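Local coordinates for copper-containing nitrite reductase (Thermus scotoductus, PDB 6HBE), which probably reduces nitrite to nitric oxide as a homotrimeric copper enzyme of denitrification, taking its electrons from a cytochrome c, at residues 55-60 / 134-139. Numbering follows the deposited sequence.
Sequences LVVEEG and IVVEPK
Leu55 to Glu58 and Ile134 to Glu137 pair as neighbouring parallel strands in the first cupredoxin domain of the nitrite reductase, with strand 55-58 at one edge of the sheet. The backbone ladder begins at Leu55 O, which accepts the N-H of Val135, continues through Val57, bonded by N to Val135 O and by O to Glu137 N, and ends with Glu59 N on Glu137 O at 2.9 Å. The bond from Val57 N is nearly straight (174° at the hydrogen).

On the inward face, Leu55 CB rests against Ile134 CG1 at 4.0 Å, and the CG2 methyls of Val57 and Val136 meet at the same separation. Val136 CG1, anti to its own backbone N, reaches past the strand end to Glu59 CA at 3.6 Å. Phe24, on strand 21-36 of the facing sheet, packs on Leu55 and Val57, while Phe111 of the adjoining strand 109-114 touches Ile134 and Val136.

The other face becomes polar at its end. Glu58 and Glu137 run side by side, and Glu58 OE2 lies 3.6 Å from Glu137 CB; a water lies within hydrogen-bonding distance of both Glu58 OE2 and Glu137 O, with more acceptors around it than it has protons to give. The carboxylate of Glu137 turns away to Tyr203, whose OH is hydrogen-bonded to OE1.

Beyond the strands, the side chain of Glu59 stretches out with CG anti to N (chi1 -179°) and brings OE1 to the backbone N of Lys139 at 3.0 Å. The N-H approaches from the anti side, 30° out of the carboxylate plane. Lys139 folds back across Glu59, its NZ making a weak bond of 3.4 Å to Glu59 O. Side chain to backbone bonding thus prolongs the pairing where the strands finish, at an edge of the Greek-key β-sandwich characteristic of cupredoxins.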
loop_
_atom_site.group_PDB
_atom_site.type_symbol
_atom_site.label_atom_id
_atom_site.label_comp_id
_atom_site.label_asym_id
_atom_site.label_seq_id
_atom_site.Cartn_x
_atom_site.Cartn_y
_atom_site.Cartn_z
ATOM N N LEU C 55 19.111 22.682 -0.922
ATOM C CA LEU C 55 20.400 23.079 -0.345
ATOM C C LEU C 55 21.482 22.138 -0.799
ATOM O O LEU C 55 21.286 20.923 -0.770
ATOM C CB LEU C 55 20.320 23.059 1.192
ATOM C CG LEU C 55 19.005 23.511 1.832
ATOM C CD1 LEU C 55 19.082 23.411 3.366
ATOM C CD2 LEU C 55 18.588 24.909 1.402
ATOM N N VAL C 56 22.620 22.670 -1.259
ATOM C CA VAL C 56 23.743 21.845 -1.696
ATOM C C VAL C 56 25.018 22.339 -1.016
ATOM O O VAL C 56 25.346 23.528 -1.103
ATOM C CB VAL C 56 23.941 21.910 -3.231
ATOM C CG1 VAL C 56 25.137 21.066 -3.659
ATOM C CG2 VAL C 56 22.677 21.460 -3.951
ATOM N N VAL C 57 25.722 21.423 -0.359
ATOM C CA VAL C 57 26.991 21.697 0.305
ATOM C C VAL C 57 27.985 20.612 -0.036
ATOM O O VAL C 57 27.641 19.624 -0.711
ATOM C CB VAL C 57 26.836 21.833 1.843
ATOM C CG1 VAL C 57 25.732 22.833 2.185
ATOM C CG2 VAL C 57 26.570 20.477 2.510
ATOM N N GLU C 58 29.233 20.820 0.395
ATOM C CA GLU C 58 30.302 19.836 0.249
ATOM C C GLU C 58 30.523 19.102 1.567
ATOM O O GLU C 58 30.295 19.681 2.640
ATOM C CB GLU C 58 31.625 20.511 -0.190
ATOM C CG GLU C 58 31.528 21.340 -1.475
ATOM C CD GLU C 58 31.268 20.527 -2.751
ATOM O OE1 GLU C 58 30.367 20.894 -3.548
ATOM O OE2 GLU C 58 31.966 19.523 -2.995
ATOM N N GLU C 59 30.971 17.843 1.472
ATOM C CA GLU C 59 31.355 17.030 2.626
ATOM C C GLU C 59 32.407 17.757 3.498
ATOM O O GLU C 59 33.417 18.269 2.983
ATOM C CB GLU C 59 31.885 15.671 2.193
ATOM C CG GLU C 59 32.284 14.740 3.355
ATOM C CD GLU C 59 32.779 13.371 2.925
ATOM O OE1 GLU C 59 32.777 13.057 1.713
ATOM O OE2 GLU C 59 33.187 12.597 3.814
ATOM N N GLY C 60 32.155 17.802 4.800
ATOM C CA GLY C 60 33.025 18.537 5.733
ATOM C C GLY C 60 32.667 20.004 5.950
ATOM O O GLY C 60 33.226 20.621 6.852
ATOM N N ILE C 134 18.530 18.261 0.932
ATOM C CA ILE C 134 19.887 18.772 1.132
ATOM C C ILE C 134 20.849 17.714 0.635
ATOM O O ILE C 134 20.741 16.535 1.024
ATOM C CB ILE C 134 20.235 19.245 2.587
ATOM C CG1 ILE C 134 21.742 19.614 2.699
ATOM C CG2 ILE C 134 19.906 18.200 3.634
ATOM C CD1 ILE C 134 22.095 20.406 3.938
ATOM N N VAL C 135 21.738 18.135 -0.271
ATOM C CA VAL C 135 22.775 17.304 -0.855
ATOM C C VAL C 135 24.138 17.643 -0.252
ATOM O O VAL C 135 24.509 18.837 -0.166
ATOM C CB VAL C 135 22.891 17.509 -2.391
ATOM C CG1 VAL C 135 23.983 16.637 -2.985
ATOM C CG2 VAL C 135 21.556 17.223 -3.079
ATOM N N VAL C 136 24.867 16.596 0.110
ATOM C CA VAL C 136 26.256 16.655 0.598
ATOM C C VAL C 136 27.151 15.935 -0.399
ATOM O O VAL C 136 27.194 14.712 -0.456
ATOM C CB VAL C 136 26.404 16.047 2.022
ATOM C CG1 VAL C 136 27.837 16.192 2.539
ATOM C CG2 VAL C 136 25.447 16.703 2.996
ATOM N N GLU C 137 27.863 16.710 -1.220
ATOM C CA GLU C 137 28.712 16.144 -2.281
ATOM C C GLU C 137 29.964 15.520 -1.676
ATOM O O GLU C 137 30.668 16.213 -0.934
ATOM C CB GLU C 137 29.237 17.244 -3.221
ATOM C CG GLU C 137 28.493 17.471 -4.497
ATOM C CD GLU C 137 28.241 16.236 -5.382
ATOM O OE1 GLU C 137 27.087 16.111 -5.738
ATOM O OE2 GLU C 137 29.134 15.457 -5.785
ATOM N N PRO C 138 30.277 14.255 -2.027
ATOM C CA PRO C 138 31.413 13.575 -1.409
ATOM C C PRO C 138 32.770 14.093 -1.877
ATOM O O PRO C 138 32.899 14.571 -3.011
ATOM C CB PRO C 138 31.257 12.131 -1.873
ATOM C CG PRO C 138 30.534 12.231 -3.180
ATOM C CD PRO C 138 29.591 13.384 -3.009
ATOM N N LYS C 139 33.771 13.959 -1.007
ATOM C CA LYS C 139 35.142 14.236 -1.380
ATOM C C LYS C 139 35.616 13.155 -2.340
ATOM O O LYS C 139 36.253 13.466 -3.316
ATOM C CB LYS C 139 36.070 14.280 -0.158
ATOM C CG LYS C 139 35.767 15.413 0.816
ATOM C CD LYS C 139 37.020 16.187 1.237
ATOM C CE LYS C 139 36.682 17.284 2.242
ATOM N NZ LYS C 139 36.419 16.743 3.609
HETATM O O HOH W 1 33.073 17.458 -1.844
#